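Local coordinates for secreted protein ASP-2 (Necator americanus, PDB 1U53) that is a secreted hookworm antigen of the pathogenesis-related-1 (CAP) family, studied as a vaccine candidate, whose molecular role is not firmly established, at residues A[49-60]-A[138-149]. Residues are numbered along the deposited sequence; the frame is centred on the assembly and turned at random.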
# COMPACT_ATOMS: atom_id res chain seq x y z
N LYS A 49 -6.11 -12.11 9.97
CA LYS A 49 -5.37 -11.19 10.85
C LYS A 49 -4.72 -10.06 10.06
O LYS A 49 -3.48 -9.81 10.15
CB LYS A 49 -4.34 -11.93 11.72
CG LYS A 49 -3.29 -12.73 10.97
CD LYS A 49 -2.36 -13.48 11.99
CE LYS A 49 -1.57 -12.48 12.84
NZ LYS A 49 -0.58 -13.24 13.76
N MET A 50 -5.53 -9.38 9.25
CA MET A 50 -4.99 -8.26 8.48
C MET A 50 -4.73 -7.08 9.43
O MET A 50 -5.64 -6.59 10.13
CB MET A 50 -6.03 -7.87 7.42
CG MET A 50 -5.63 -6.71 6.56
SD MET A 50 -4.28 -7.08 5.41
CE MET A 50 -5.10 -8.09 4.18
N LYS A 51 -3.48 -6.60 9.44
CA LYS A 51 -3.12 -5.61 10.44
C LYS A 51 -3.43 -4.19 9.95
O LYS A 51 -3.32 -3.88 8.75
CB LYS A 51 -1.63 -5.77 10.82
CG LYS A 51 -1.30 -7.22 11.26
CD LYS A 51 0.05 -7.27 12.00
CE LYS A 51 0.26 -8.66 12.71
NZ LYS A 51 1.66 -8.72 13.20
N THR A 52 -3.84 -3.36 10.91
CA THR A 52 -3.98 -1.91 10.66
C THR A 52 -2.60 -1.27 10.44
O THR A 52 -1.64 -1.54 11.21
CB THR A 52 -4.65 -1.25 11.88
OG1 THR A 52 -5.93 -1.86 12.12
CG2 THR A 52 -4.94 0.20 11.61
N MET A 53 -2.52 -0.39 9.44
CA MET A 53 -1.33 0.43 9.23
C MET A 53 -1.38 1.74 10.03
O MET A 53 -2.46 2.28 10.34
CB MET A 53 -1.13 0.80 7.75
CG MET A 53 -0.75 -0.36 6.87
SD MET A 53 -0.75 0.18 5.15
CE MET A 53 0.24 -1.09 4.40
N ALA A 54 -0.19 2.21 10.40
CA ALA A 54 -0.01 3.52 11.02
C ALA A 54 0.90 4.34 10.11
O ALA A 54 1.78 3.78 9.46
CB ALA A 54 0.67 3.41 12.38
N TYR A 55 0.74 5.65 10.14
CA TYR A 55 1.59 6.54 9.35
C TYR A 55 2.92 6.71 10.06
O TYR A 55 2.98 6.73 11.31
CB TYR A 55 0.93 7.91 9.11
CG TYR A 55 1.49 8.58 7.86
CD1 TYR A 55 1.04 8.20 6.58
CD2 TYR A 55 2.53 9.51 7.94
CE1 TYR A 55 1.60 8.78 5.41
CE2 TYR A 55 3.09 10.09 6.78
CZ TYR A 55 2.64 9.71 5.53
OH TYR A 55 3.21 10.25 4.40
N ASP A 56 4.00 6.77 9.30
CA ASP A 56 5.34 6.82 9.96
C ASP A 56 6.16 7.90 9.24
O ASP A 56 6.44 7.77 8.03
CB ASP A 56 6.01 5.46 9.81
CG ASP A 56 7.40 5.40 10.41
OD1 ASP A 56 8.14 6.38 10.34
OD2 ASP A 56 7.77 4.35 10.97
N CYS A 57 6.54 8.97 9.96
CA CYS A 57 7.17 10.11 9.29
C CYS A 57 8.56 9.78 8.76
O CYS A 57 9.05 10.44 7.83
CB CYS A 57 7.34 11.29 10.28
SG CYS A 57 5.83 11.83 11.04
N GLU A 58 9.23 8.80 9.40
CA GLU A 58 10.53 8.35 8.90
C GLU A 58 10.47 7.61 7.58
O GLU A 58 11.34 7.76 6.71
CB GLU A 58 11.30 7.54 9.97
CG GLU A 58 11.75 8.43 11.13
CD GLU A 58 12.73 9.48 10.66
OE1 GLU A 58 12.37 10.69 10.62
OE2 GLU A 58 13.83 9.06 10.24
N VAL A 59 9.43 6.82 7.42
CA VAL A 59 9.15 6.14 6.15
C VAL A 59 8.79 7.18 5.11
O VAL A 59 9.22 7.09 3.95
CB VAL A 59 8.03 5.14 6.34
CG1 VAL A 59 7.73 4.43 4.99
CG2 VAL A 59 8.51 4.06 7.38
N GLU A 60 8.01 8.20 5.49
CA GLU A 60 7.75 9.32 4.54
C GLU A 60 9.05 9.99 4.05
O GLU A 60 9.20 10.35 2.88
CB GLU A 60 6.87 10.39 5.19
CG GLU A 60 6.69 11.62 4.34
CD GLU A 60 5.75 12.60 5.00
OE1 GLU A 60 6.26 13.65 5.44
OE2 GLU A 60 4.53 12.31 5.10
N MET A 138 0.13 -3.31 -0.90
CA MET A 138 -0.82 -2.54 -0.13
C MET A 138 -1.50 -3.42 0.92
O MET A 138 -1.84 -2.93 1.99
CB MET A 138 -1.93 -1.97 -1.04
CG MET A 138 -1.45 -0.77 -1.81
SD MET A 138 -2.81 -0.05 -2.80
CE MET A 138 -3.70 0.80 -1.47
N VAL A 139 -1.79 -4.69 0.58
CA VAL A 139 -2.51 -5.56 1.51
C VAL A 139 -1.64 -6.64 2.18
O VAL A 139 -2.17 -7.64 2.65
CB VAL A 139 -3.76 -6.22 0.85
CG1 VAL A 139 -4.74 -5.12 0.27
CG2 VAL A 139 -3.34 -7.22 -0.28
N TRP A 140 -0.32 -6.42 2.21
CA TRP A 140 0.59 -7.36 2.86
C TRP A 140 0.32 -7.36 4.38
O TRP A 140 0.40 -6.32 5.03
CB TRP A 140 2.03 -6.94 2.56
CG TRP A 140 3.02 -8.05 2.83
CD1 TRP A 140 3.79 -8.23 3.94
CD2 TRP A 140 3.35 -9.09 1.91
NE1 TRP A 140 4.61 -9.35 3.76
CE2 TRP A 140 4.33 -9.91 2.54
CE3 TRP A 140 2.90 -9.44 0.64
CZ2 TRP A 140 4.86 -11.05 1.91
CZ3 TRP A 140 3.42 -10.55 0.01
CH2 TRP A 140 4.40 -11.35 0.65
N GLN A 141 -0.01 -8.53 4.92
CA GLN A 141 -0.54 -8.62 6.28
C GLN A 141 0.40 -7.97 7.26
O GLN A 141 -0.05 -7.24 8.15
CB GLN A 141 -0.75 -10.09 6.61
CG GLN A 141 -0.95 -10.35 8.09
CD GLN A 141 -1.06 -11.81 8.32
OE1 GLN A 141 -1.95 -12.43 7.80
NE2 GLN A 141 -0.14 -12.38 9.10
N GLU A 142 1.69 -8.29 7.13
CA GLU A 142 2.65 -7.90 8.15
C GLU A 142 3.19 -6.49 7.99
O GLU A 142 3.89 -5.98 8.89
CB GLU A 142 3.77 -8.95 8.23
CG GLU A 142 3.20 -10.30 8.72
CD GLU A 142 2.74 -10.23 10.14
OE1 GLU A 142 3.33 -9.45 10.92
OE2 GLU A 142 1.79 -10.97 10.52
N THR A 143 2.79 -5.80 6.92
CA THR A 143 3.25 -4.43 6.73
C THR A 143 2.35 -3.53 7.54
O THR A 143 1.12 -3.52 7.33
CB THR A 143 3.17 -4.06 5.26
OG1 THR A 143 4.17 -4.77 4.55
CG2 THR A 143 3.42 -2.54 5.10
N VAL A 144 2.91 -2.78 8.50
CA VAL A 144 2.11 -1.99 9.41
C VAL A 144 2.54 -0.51 9.52
O VAL A 144 1.97 0.23 10.29
CB VAL A 144 2.09 -2.61 10.83
CG1 VAL A 144 1.43 -3.96 10.77
CG2 VAL A 144 3.52 -2.73 11.33
N LYS A 145 3.54 -0.09 8.74
CA LYS A 145 3.95 1.32 8.67
C LYS A 145 3.86 1.79 7.22
O LYS A 145 4.31 1.09 6.32
CB LYS A 145 5.40 1.47 9.13
CG LYS A 145 5.63 1.06 10.62
CD LYS A 145 7.14 1.12 10.98
CE LYS A 145 7.36 1.20 12.52
NZ LYS A 145 7.03 2.54 13.06
N LEU A 146 3.32 2.98 7.01
CA LEU A 146 3.18 3.55 5.69
C LEU A 146 3.74 4.95 5.74
O LEU A 146 3.50 5.66 6.72
CB LEU A 146 1.66 3.67 5.36
CG LEU A 146 1.35 4.30 4.00
CD1 LEU A 146 1.82 3.37 2.91
CD2 LEU A 146 -0.18 4.54 3.84
N GLY A 147 4.46 5.37 4.71
CA GLY A 147 4.88 6.78 4.65
C GLY A 147 4.99 7.10 3.17
O GLY A 147 5.57 6.32 2.43
N CYS A 148 4.45 8.24 2.72
CA CYS A 148 4.47 8.55 1.29
C CYS A 148 4.85 9.99 1.03
O CYS A 148 4.76 10.83 1.91
CB CYS A 148 3.06 8.32 0.70
SG CYS A 148 2.30 6.74 1.14
N TYR A 149 5.18 10.28 -0.21
CA TYR A 149 5.44 11.67 -0.60
C TYR A 149 4.97 11.88 -2.03
O TYR A 149 5.14 10.98 -2.88
CB TYR A 149 6.93 11.99 -0.45
CG TYR A 149 7.24 13.48 -0.47
CD1 TYR A 149 7.22 14.22 0.72
CD2 TYR A 149 7.50 14.14 -1.67
CE1 TYR A 149 7.46 15.58 0.69
CE2 TYR A 149 7.75 15.49 -1.70
CZ TYR A 149 7.73 16.21 -0.52
OH TYR A 149 8.01 17.58 -0.54
O HOH W 1 -4.68 -12.23 7.50
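A chi1 of -156° in Y55 swings CG away from the backbone N and beside the carbonyl carbon, laying the phenol ring against L146 O and G147, while D56, anti at chi1 178°, reaches K145. Y55 sits in the two-residue parallel pairing of strand 54-55 with strand 145-152, an outer edge of the alpha-beta-alpha sandwich of the CAP fold, and D56 directly follows it. Three backbone bonds join the segments: A54 N to V144 O, L146 N to A54 O, and D56 N to L146 O. Where the pairing begins, V144 and K145 both face G164 of strand 157-164, a classic beta bulge on the other flank. One face of the Y55 ring receives L146 O and the CA of G147, the latter a CH-pi contact 4.2 Å from the ring centroid. Beyond the ring, Y55 OH accepts from C148 N at 2.9 Å in a nearly straight bond (173°) and donates to the anti lone pair of E60 OE2, 2.5 Å away. E60 OE2 also forms a salt bridge with R17 of helix 14-32, so the hydroxyl ties the strand edge to that ion pair. D56 N-caps helix 57-67, its OD1 accepting from V59 N, while OD2 forms a salt bridge with K145 NZ (2.9 Å) on its anti side, tilted out of the carboxylate plane. V59 CG1 rests on G147 N at 3.4 Å. Farther back, M53 stays extended beyond CG, carrying its CE to T143 CG2 (3.6 Å), and V144 CG1 packs against K51 CB. K51 NZ meets E142 OE1 on the syn side at 2.9 Å, less tilted; OE2 accepts from Q141 NE2 almost within the amide plane. At the far end, a water accepts from K49 N and donates to Q141 OE1, 2.8 Å from the water oxygen.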